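Local coordinates for protein agglutinin alpha chain (Artocarpus integer, PDB 4R6R) that binds D-galactose and the T-antigen disaccharide Gal-beta1,3-GalNAc as a tetrameric plant lectin, and recognises human IgA1, at residues 45-51 with 120-124; 66-72 with 101-107. One frame throughout, in Å; residues are numbered along the deposited sequence.

Contact 1. Residues 45-51 with 120-124. With 147 (4-nitrophenyl beta-D-galactopyranoside), chain I.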
ATOM      1  N   LYS A  45       3.455  13.267 -27.594  1.00 17.93           N
ATOM      2  CA  LYS A  45       3.569  13.139 -29.055  1.00 18.19           C
ATOM      3  C   LYS A  45       4.939  12.859 -29.542  1.00 16.02           C
ATOM      4  O   LYS A  45       5.914  13.443 -29.073  1.00 18.28           O
ATOM      5  CB  LYS A  45       3.101  14.468 -29.669  1.00 21.84           C
ATOM      6  CG  LYS A  45       1.653  14.754 -29.309  1.00 26.24           C
ATOM      7  CD  LYS A  45       0.734  14.080 -30.284  1.00 36.18           C
ATOM      8  CE  LYS A  45       0.655  14.877 -31.585  1.00 39.79           C
ATOM      9  NZ  LYS A  45       0.419  13.937 -32.725  1.00 42.91           N
ATOM     10  N   SER A  46       5.032  11.962 -30.514  1.00 15.95           N
ATOM     11  CA  SER A  46       6.276  11.856 -31.277  1.00 17.21           C
ATOM     12  C   SER A  46       6.618  13.183 -31.921  1.00 18.70           C
ATOM     13  O   SER A  46       5.714  13.951 -32.302  1.00 18.96           O
ATOM     14  CB  SER A  46       6.066  10.819 -32.390  1.00 16.33           C
ATOM     15  OG  SER A  46       7.193  10.714 -33.259  1.00 16.80           O
ATOM     16  N   PHE A  47       7.919  13.348 -32.144  1.00 18.00           N
ATOM     17  CA  PHE A  47       8.462  14.492 -32.951  1.00 20.50           C
ATOM     18  C   PHE A  47       8.167  14.310 -34.427  1.00 21.49           C
ATOM     19  O   PHE A  47       8.291  15.293 -35.191  1.00 20.90           O
ATOM     20  CB  PHE A  47       9.961  14.578 -32.796  1.00 22.05           C
ATOM     21  CG  PHE A  47      10.467  14.813 -31.394  1.00 27.54           C
ATOM     22  CD1 PHE A  47       9.644  15.211 -30.350  1.00 27.00           C
ATOM     23  CD2 PHE A  47      11.840  14.652 -31.131  1.00 25.51           C
ATOM     24  CE1 PHE A  47      10.185  15.399 -29.070  1.00 27.64           C
ATOM     25  CE2 PHE A  47      12.391  14.873 -29.867  1.00 28.65           C
ATOM     26  CZ  PHE A  47      11.548  15.263 -28.837  1.00 28.66           C
ATOM     27  N   ILE A  48       7.767  13.124 -34.872  1.00 18.28           N
ATOM     28  CA  ILE A  48       7.466  12.845 -36.282  1.00 19.06           C
ATOM     29  C   ILE A  48       6.047  12.382 -36.545  1.00 20.92           C
ATOM     30  O   ILE A  48       5.293  12.012 -35.583  1.00 18.70           O
ATOM     31  CB  ILE A  48       8.499  11.872 -36.933  1.00 17.96           C
ATOM     32  CG1 ILE A  48       8.351  10.433 -36.375  1.00 18.23           C
ATOM     33  CG2 ILE A  48       9.923  12.380 -36.756  1.00 19.65           C
ATOM     34  CD1 ILE A  48       9.376   9.475 -36.996  1.00 20.20           C
ATOM     35  N   THR A  49       5.584  12.439 -37.786  1.00 20.07           N
ATOM     36  CA  THR A  49       4.233  12.028 -38.099  1.00 22.68           C
ATOM     37  C   THR A  49       4.334  10.781 -38.921  1.00 22.53           C
ATOM     38  O   THR A  49       5.435  10.287 -39.160  1.00 31.58           O
ATOM     39  CB  THR A  49       3.496  13.108 -38.905  1.00 25.86           C
ATOM     40  OG1 THR A  49       4.295  13.346 -40.070  1.00 30.50           O
ATOM     41  CG2 THR A  49       3.341  14.411 -38.094  1.00 26.76           C
ATOM     42  N   GLY A  50       3.198  10.236 -39.321  1.00 22.42           N
ATOM     43  CA  GLY A  50       3.174   9.038 -40.154  1.00 21.57           C
ATOM     44  C   GLY A  50       2.756   7.764 -39.393  1.00 20.99           C
ATOM     45  O   GLY A  50       2.839   6.630 -39.951  1.00 22.75           O
ATOM     46  N   PHE A  51       2.312   7.940 -38.146  1.00 19.57           N
ATOM     47  CA  PHE A  51       1.894   6.782 -37.357  1.00 17.82           C
ATOM     48  C   PHE A  51       0.410   6.420 -37.539  1.00 17.14           C
ATOM     49  O   PHE A  51      -0.391   7.280 -37.944  1.00 19.46           O
ATOM     50  CB  PHE A  51       2.137   7.033 -35.885  1.00 15.60           C
ATOM     51  CG  PHE A  51       3.582   7.228 -35.539  1.00 13.36           C
ATOM     52  CD1 PHE A  51       4.395   6.136 -35.333  1.00 14.19           C
ATOM     53  CD2 PHE A  51       4.120   8.498 -35.401  1.00 16.27           C
ATOM     54  CE1 PHE A  51       5.728   6.263 -34.991  1.00 14.63           C
ATOM     55  CE2 PHE A  51       5.454   8.648 -35.039  1.00 13.85           C
ATOM     56  CZ  PHE A  51       6.276   7.548 -34.873  1.00 13.68           C
ATOM     57  N   ILE A 120       9.518  10.253 -25.033  1.00 13.88           N
ATOM     58  CA  ILE A 120       9.252  10.034 -26.457  1.00 14.54           C
ATOM     59  C   ILE A 120      10.048  11.098 -27.223  1.00 14.85           C
ATOM     60  O   ILE A 120       9.893  12.291 -26.975  1.00 15.58           O
ATOM     61  CB  ILE A 120       7.752  10.171 -26.747  1.00 15.85           C
ATOM     62  CG1 ILE A 120       6.997   9.154 -25.904  1.00 16.95           C
ATOM     63  CG2 ILE A 120       7.425   9.907 -28.217  1.00 17.44           C
ATOM     64  CD1 ILE A 120       5.506   9.196 -26.083  1.00 16.51           C
ATOM     65  N   GLY A 121      10.789  10.576 -28.187  1.00 15.03           N
ATOM     66  CA  GLY A 121      11.527  11.436 -29.152  1.00 16.86           C
ATOM     67  C   GLY A 121      10.875  11.213 -30.522  1.00 15.20           C
ATOM     68  O   GLY A 121       9.663  11.445 -30.719  1.00 16.15           O
ATOM     69  N   TYR A 122      11.624  10.678 -31.513  1.00 14.91           N
ATOM     70  CA  TYR A 122      10.931  10.184 -32.737  1.00 16.73           C
ATOM     71  C   TYR A 122       9.987   9.031 -32.324  1.00 15.70           C
ATOM     72  O   TYR A 122       8.905   8.830 -32.916  1.00 15.42           O
ATOM     73  CB  TYR A 122      11.977   9.675 -33.772  1.00 18.10           C
ATOM     74  CG  TYR A 122      12.667  10.791 -34.577  1.00 20.11           C
ATOM     75  CD1 TYR A 122      12.749  12.075 -34.109  1.00 18.73           C
ATOM     76  CD2 TYR A 122      13.116  10.530 -35.870  1.00 23.75           C
ATOM     77  CE1 TYR A 122      13.354  13.096 -34.830  1.00 21.38           C
ATOM     78  CE2 TYR A 122      13.690  11.555 -36.630  1.00 25.03           C
ATOM     79  CZ  TYR A 122      13.803  12.809 -36.089  1.00 25.40           C
ATOM     80  OH  TYR A 122      14.372  13.843 -36.818  1.00 27.11           O
ATOM     81  N   TRP A 123      10.495   8.203 -31.406  1.00 15.57           N
ATOM     82  CA  TRP A 123       9.705   7.023 -30.920  1.00 14.10           C
ATOM     83  C   TRP A 123       9.682   7.041 -29.382  1.00 13.96           C
ATOM     84  O   TRP A 123      10.421   7.775 -28.716  1.00 14.66           O
ATOM     85  CB  TRP A 123      10.214   5.669 -31.457  1.00 14.51           C
ATOM     86  CG  TRP A 123      10.273   5.764 -32.944  1.00 14.12           C
ATOM     87  CD1 TRP A 123       9.203   5.724 -33.837  1.00 17.05           C
ATOM     88  CD2 TRP A 123      11.467   6.086 -33.741  1.00 15.76           C
ATOM     89  NE1 TRP A 123       9.678   5.969 -35.123  1.00 16.36           N
ATOM     90  CE2 TRP A 123      11.026   6.168 -35.110  1.00 16.87           C
ATOM     91  CE3 TRP A 123      12.807   6.345 -33.440  1.00 15.75           C
ATOM     92  CZ2 TRP A 123      11.913   6.483 -36.173  1.00 16.76           C
ATOM     93  CZ3 TRP A 123      13.699   6.612 -34.519  1.00 18.75           C
ATOM     94  CH2 TRP A 123      13.243   6.686 -35.832  1.00 18.22           C
ATOM     95  N   LEU A 124       8.822   6.168 -28.817  1.00 14.30           N
ATOM     96  CA  LEU A 124       8.805   5.916 -27.378  1.00 14.92           C
ATOM     97  C   LEU A 124      10.177   5.310 -27.020  1.00 13.58           C
ATOM     98  O   LEU A 124      10.512   4.210 -27.408  1.00 14.35           O
ATOM     99  CB  LEU A 124       7.666   4.941 -27.058  1.00 14.03           C
ATOM    100  CG  LEU A 124       7.520   4.558 -25.539  1.00 11.83           C
ATOM    101  CD1 LEU A 124       7.305   5.769 -24.657  1.00 13.32           C
ATOM    102  CD2 LEU A 124       6.367   3.528 -25.428  1.00 13.15           C
TER
HETATM  103  C1  147 I 201      15.614  11.736 -31.105  1.00 34.40           C
HETATM  104  C2  147 I 201      16.148  12.196 -29.720  1.00 34.24           C
HETATM  105  O2  147 I 201      17.154  13.244 -29.809  1.00 37.62           O
HETATM  106  C3  147 I 201      16.728  11.013 -28.924  1.00 32.60           C
HETATM  107  O3  147 I 201      17.009  11.473 -27.585  1.00 34.36           O
HETATM  108  C4  147 I 201      15.664   9.824 -28.916  1.00 28.15           C
HETATM  109  O4  147 I 201      14.578  10.339 -28.175  1.00 25.33           O
HETATM  110  C5  147 I 201      15.205   9.514 -30.417  1.00 27.24           C
HETATM  111  C6  147 I 201      14.445   8.181 -30.610  1.00 24.21           C
HETATM  112  O6  147 I 201      13.066   8.269 -30.191  1.00 19.08           O
HETATM  113  O5  147 I 201      14.554  10.670 -31.008  1.00 26.49           O
HETATM  114  O1  147 I 201      15.213  12.935 -31.814  1.00 39.24           O
HETATM  115  O   HOH W   1       7.505  13.822 -27.021  1.00 18.34           O
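The phenyl ring of Phe47 lies flat against glycine backbone: Gly121 CA stands over one face, 3.8 Å from the ring centroid in a CH-pi contact, while O1 of the galactoside approaches the ring edge. One face of the Tyr122 ring receives the branch methyl of Ile48, whose CG2 sits almost exactly above the centre, 3.6 Å from the centroid and 4° off the normal. With CG1 between the backbone N and the carbonyl carbon (chi1 70°) and CG2 anti to that carbon, the branch methyl meets Tyr122 while the longer arm carries CD1 to the Trp123 indole. The Phe51 and Trp123 rings meet rim to rim, planes at 81°, with Phe51 CZ 3.6 Å from Trp123 CD1.

Polar bonds tie the two loops together. Phe47 N donates to Gly121 O at 2.9 Å, from above the carbonyl plane. Ser46 OG gives its proton to Tyr122 O (2.6 Å) and accepts from Ile48 N, closing an ST turn; one hydroxyl thus shapes its own loop and grips the other. A water bridges Lys45 O and Ile120 O.

The bridged loop holds the sugar through backbone amides: Tyr122 N binds O5 (3.0 Å) and Trp123 N binds O6 (2.8 Å). Asp125 and Gly1 add further bonds to the ligand. Within the beta-prism fold, 120-124 turns between strands 110-120 and 124-132; the loop 45-51 leads into strand 52-57, and Asp27 on strand 25-34 anchors Lys45 and Ser46.

Contact 2. Residues 66-72 with 101-107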
ATOM      1  N   MET A  66      -3.798  -6.959 -17.254  1.00 13.54           N
ATOM      2  CA  MET A  66      -3.113  -8.039 -16.519  1.00 15.72           C
ATOM      3  C   MET A  66      -1.668  -8.232 -16.937  1.00 16.28           C
ATOM      4  O   MET A  66      -0.860  -8.802 -16.225  1.00 15.45           O
ATOM      5  CB  MET A  66      -3.920  -9.362 -16.639  1.00 19.82           C
ATOM      6  CG  MET A  66      -5.289  -9.266 -15.970  1.00 23.48           C
ATOM      7  SD  MET A  66      -6.178 -10.860 -16.167  1.00 31.45           S
ATOM      8  CE  MET A  66      -5.284 -12.024 -15.083  1.00 32.18           C
ATOM      9  N   GLU A  67      -1.309  -7.812 -18.150  1.00 14.34           N
ATOM     10  CA  GLU A  67       0.073  -7.962 -18.605  1.00 13.51           C
ATOM     11  C   GLU A  67       0.348  -6.921 -19.652  1.00 14.33           C
ATOM     12  O   GLU A  67      -0.489  -6.725 -20.548  1.00 14.82           O
ATOM     13  CB  GLU A  67       0.363  -9.360 -19.237  1.00 15.21           C
ATOM     14  CG  GLU A  67       1.839  -9.522 -19.630  1.00 18.84           C
ATOM     15  CD  GLU A  67       2.231 -10.940 -20.012  1.00 26.95           C
ATOM     16  OE1 GLU A  67       1.391 -11.860 -19.892  1.00 30.52           O
ATOM     17  OE2 GLU A  67       3.380 -11.164 -20.406  1.00 24.91           O
ATOM     18  N   VAL A  68       1.487  -6.238 -19.514  1.00 13.85           N
ATOM     19  CA  VAL A  68       2.002  -5.402 -20.615  1.00 14.57           C
ATOM     20  C   VAL A  68       3.217  -6.085 -21.121  1.00 15.40           C
ATOM     21  O   VAL A  68       4.102  -6.455 -20.335  1.00 16.91           O
ATOM     22  CB  VAL A  68       2.345  -3.999 -20.114  1.00 15.79           C
ATOM     23  CG1 VAL A  68       2.965  -3.192 -21.252  1.00 16.30           C
ATOM     24  CG2 VAL A  68       1.088  -3.358 -19.520  1.00 16.66           C
ATOM     25  N   SER A  69       3.337  -6.264 -22.442  1.00 15.81           N
ATOM     26  CA  SER A  69       4.575  -6.881 -22.953  1.00 15.80           C
ATOM     27  C   SER A  69       4.940  -6.165 -24.258  1.00 15.60           C
ATOM     28  O   SER A  69       4.201  -5.319 -24.768  1.00 15.50           O
ATOM     29  CB  SER A  69       4.441  -8.378 -23.237  1.00 19.10           C
ATOM     30  OG  SER A  69       3.399  -8.592 -24.165  1.00 19.82           O
ATOM     31  N   GLY A  70       6.142  -6.459 -24.730  1.00 16.03           N
ATOM     32  CA  GLY A  70       6.559  -5.803 -25.984  1.00 14.47           C
ATOM     33  C   GLY A  70       7.992  -6.131 -26.270  1.00 15.16           C
ATOM     34  O   GLY A  70       8.570  -7.142 -25.797  1.00 15.62           O
ATOM     35  N   TYR A  71       8.550  -5.339 -27.180  1.00 15.95           N
ATOM     36  CA  TYR A  71       9.942  -5.464 -27.581  1.00 15.86           C
ATOM     37  C   TYR A  71      10.645  -4.174 -27.567  1.00 15.92           C
ATOM     38  O   TYR A  71      10.031  -3.138 -27.906  1.00 17.76           O
ATOM     39  CB  TYR A  71       9.999  -6.013 -29.074  1.00 16.59           C
ATOM     40  CG  TYR A  71       9.704  -7.460 -29.183  1.00 16.98           C
ATOM     41  CD1 TYR A  71       8.385  -7.931 -29.211  1.00 17.92           C
ATOM     42  CD2 TYR A  71      10.739  -8.399 -29.266  1.00 21.68           C
ATOM     43  CE1 TYR A  71       8.097  -9.313 -29.256  1.00 21.35           C
ATOM     44  CE2 TYR A  71      10.469  -9.761 -29.269  1.00 20.59           C
ATOM     45  CZ  TYR A  71       9.168 -10.214 -29.297  1.00 22.70           C
ATOM     46  OH  TYR A  71       8.894 -11.584 -29.379  1.00 26.27           O
ATOM     47  N   THR A  72      11.942  -4.192 -27.216  1.00 18.35           N
ATOM     48  CA  THR A  72      12.785  -3.012 -27.363  1.00 17.84           C
ATOM     49  C   THR A  72      13.888  -3.307 -28.365  1.00 19.29           C
ATOM     50  O   THR A  72      14.299  -4.471 -28.519  1.00 20.83           O
ATOM     51  CB  THR A  72      13.387  -2.527 -26.050  1.00 19.67           C
ATOM     52  OG1 THR A  72      14.254  -3.530 -25.556  1.00 24.66           O
ATOM     53  CG2 THR A  72      12.328  -2.275 -25.004  1.00 19.81           C
ATOM     54  N   GLY A 101      13.395  -7.617 -31.702  1.00 21.24           N
ATOM     55  CA  GLY A 101      14.424  -7.161 -30.813  1.00 20.26           C
ATOM     56  C   GLY A 101      14.404  -7.966 -29.521  1.00 20.02           C
ATOM     57  O   GLY A 101      14.306  -9.191 -29.560  1.00 21.33           O
ATOM     58  N   THR A 102      14.499  -7.266 -28.391  1.00 18.89           N
ATOM     59  CA  THR A 102      14.569  -7.930 -27.066  1.00 18.99           C
ATOM     60  C   THR A 102      13.178  -7.881 -26.426  1.00 17.46           C
ATOM     61  O   THR A 102      12.679  -6.789 -26.177  1.00 17.72           O
ATOM     62  CB  THR A 102      15.556  -7.185 -26.166  1.00 20.17           C
ATOM     63  OG1 THR A 102      16.856  -7.136 -26.790  1.00 23.39           O
ATOM     64  CG2 THR A 102      15.738  -7.874 -24.818  1.00 22.66           C
ATOM     65  N   PRO A 103      12.574  -9.040 -26.121  1.00 16.93           N
ATOM     66  CA  PRO A 103      11.273  -9.020 -25.462  1.00 18.33           C
ATOM     67  C   PRO A 103      11.386  -8.556 -24.019  1.00 19.65           C
ATOM     68  O   PRO A 103      12.439  -8.664 -23.370  1.00 19.78           O
ATOM     69  CB  PRO A 103      10.828 -10.468 -25.513  1.00 20.35           C
ATOM     70  CG  PRO A 103      12.128 -11.248 -25.438  1.00 18.73           C
ATOM     71  CD  PRO A 103      13.094 -10.418 -26.254  1.00 18.96           C
ATOM     72  N   PHE A 104      10.276  -7.961 -23.561  1.00 17.64           N
ATOM     73  CA  PHE A 104      10.035  -7.715 -22.109  1.00 16.32           C
ATOM     74  C   PHE A 104       8.595  -8.010 -21.824  1.00 15.85           C
ATOM     75  O   PHE A 104       7.689  -8.031 -22.678  1.00 16.51           O
ATOM     76  CB  PHE A 104      10.422  -6.282 -21.686  1.00 18.03           C
ATOM     77  CG  PHE A 104       9.498  -5.257 -22.234  1.00 20.50           C
ATOM     78  CD1 PHE A 104       8.338  -4.894 -21.501  1.00 21.84           C
ATOM     79  CD2 PHE A 104       9.716  -4.697 -23.496  1.00 20.58           C
ATOM     80  CE1 PHE A 104       7.421  -4.007 -22.038  1.00 23.00           C
ATOM     81  CE2 PHE A 104       8.805  -3.760 -24.009  1.00 21.25           C
ATOM     82  CZ  PHE A 104       7.653  -3.443 -23.272  1.00 23.99           C
ATOM     83  N   ASN A 105       8.355  -8.294 -20.546  1.00 16.53           N
ATOM     84  CA  ASN A 105       6.984  -8.494 -20.095  1.00 17.30           C
ATOM     85  C   ASN A 105       6.813  -8.188 -18.618  1.00 17.74           C
ATOM     86  O   ASN A 105       7.712  -8.492 -17.786  1.00 17.53           O
ATOM     87  CB  ASN A 105       6.424  -9.850 -20.438  1.00 21.59           C
ATOM     88  CG  ASN A 105       7.088 -10.952 -19.668  1.00 22.54           C
ATOM     89  OD1 ASN A 105       6.410 -11.871 -19.222  1.00 34.72           O
ATOM     90  ND2 ASN A 105       8.420 -10.905 -19.533  1.00 23.59           N
ATOM     91  N   LEU A 106       5.710  -7.509 -18.339  1.00 15.47           N
ATOM     92  CA  LEU A 106       5.304  -7.256 -16.946  1.00 14.59           C
ATOM     93  C   LEU A 106       3.926  -7.864 -16.803  1.00 14.79           C
ATOM     94  O   LEU A 106       2.939  -7.190 -17.046  1.00 15.31           O
ATOM     95  CB  LEU A 106       5.308  -5.740 -16.650  1.00 15.91           C
ATOM     96  CG  LEU A 106       5.169  -5.276 -15.175  1.00 16.84           C
ATOM     97  CD1 LEU A 106       3.812  -5.343 -14.540  1.00 21.09           C
ATOM     98  CD2 LEU A 106       6.189  -5.925 -14.253  1.00 16.36           C
ATOM     99  N   PRO A 107       3.828  -9.127 -16.359  1.00 13.78           N
ATOM    100  CA  PRO A 107       2.562  -9.773 -15.955  1.00 14.10           C
ATOM    101  C   PRO A 107       2.280  -9.395 -14.491  1.00 15.25           C
ATOM    102  O   PRO A 107       3.210  -9.171 -13.703  1.00 14.85           O
ATOM    103  CB  PRO A 107       2.846 -11.267 -16.061  1.00 15.95           C
ATOM    104  CG  PRO A 107       4.281 -11.381 -16.340  1.00 16.47           C
ATOM    105  CD  PRO A 107       4.964 -10.058 -16.195  1.00 16.34           C
TER
HETATM  106  O   HOH W   2      13.335  -5.248 -23.688  1.00 32.39           O
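Strands 66-72 and 102-107 run antiparallel, their axes 4.5 Å apart at closest approach and their directions at 154°. The hydrogen-bonded pairs are Val68 with Leu106, Gly70 with Phe104 and Thr72 with Thr102, each joined by two bonds; Leu106 N reaches Val68 O at 2.8 Å, and the bond is almost straight (176°). Alternating with them are the non-hydrogen-bonded pairs, Ser69 with Asn105 and Tyr71 with Pro103 between and Glu67 with Pro107 at the end, where CA-H groups approach carbonyl oxygens, as Pro103 CA does Gly70 O at 3.3 Å.

Phe104 folds its ring back across the neighbouring strand. Its CG occupies the position between backbone N and carbonyl carbon (chi1 70°), which lays one ring face over the backbone of Gly70, with CE2 3.4 Å from Gly70 C. Thr72 crosses this side chain at about a right angle, its CG2 methyl 3.9 Å from Phe104 CD2, while a water links Thr72 OG1 to Thr102 O. On the other face of the sheet, the ring of Tyr71 leans over Pro103, CE2 meeting CB at 3.8 Å, and Gly101 O lies at the ring's edge. Farther along, the extended Glu67 chain runs beside Pro107, its CD 4.0 Å from Pro107 CB.

The two prolines have no amide proton to donate, yet both fall at non-hydrogen-bonded sites, so the ladder across to 66-72 loses no bond to them. Outside this pair, Leu106 packs on Leu106 of a second subunit, and an aromatic side chain of a bound peptide stacks on Phe104: this edge pairing also serves assembly.

How the contacts relate
Contacts 1 and 2 illustrate how one beta-prism fold keeps the sugar site apart from a strand pairing that meets other chains. Their centres lie 20 Å apart, and their nearest atoms about 7 Å, without touching. Along the chain, both segments of contact 2 fall between the two loops of contact 1, which joins distant parts of the sequence around the galactoside. The side chain of Thr72, in contact 2, is still about 12 Å from that ligand, though 68-72 belongs to the IgA-binding region. The intervening strand 78-88 connects the two regions: its Val80 touches Trp123 and belongs to the pocket, while Leu84 and Phe86 pack against Phe104 and Val68.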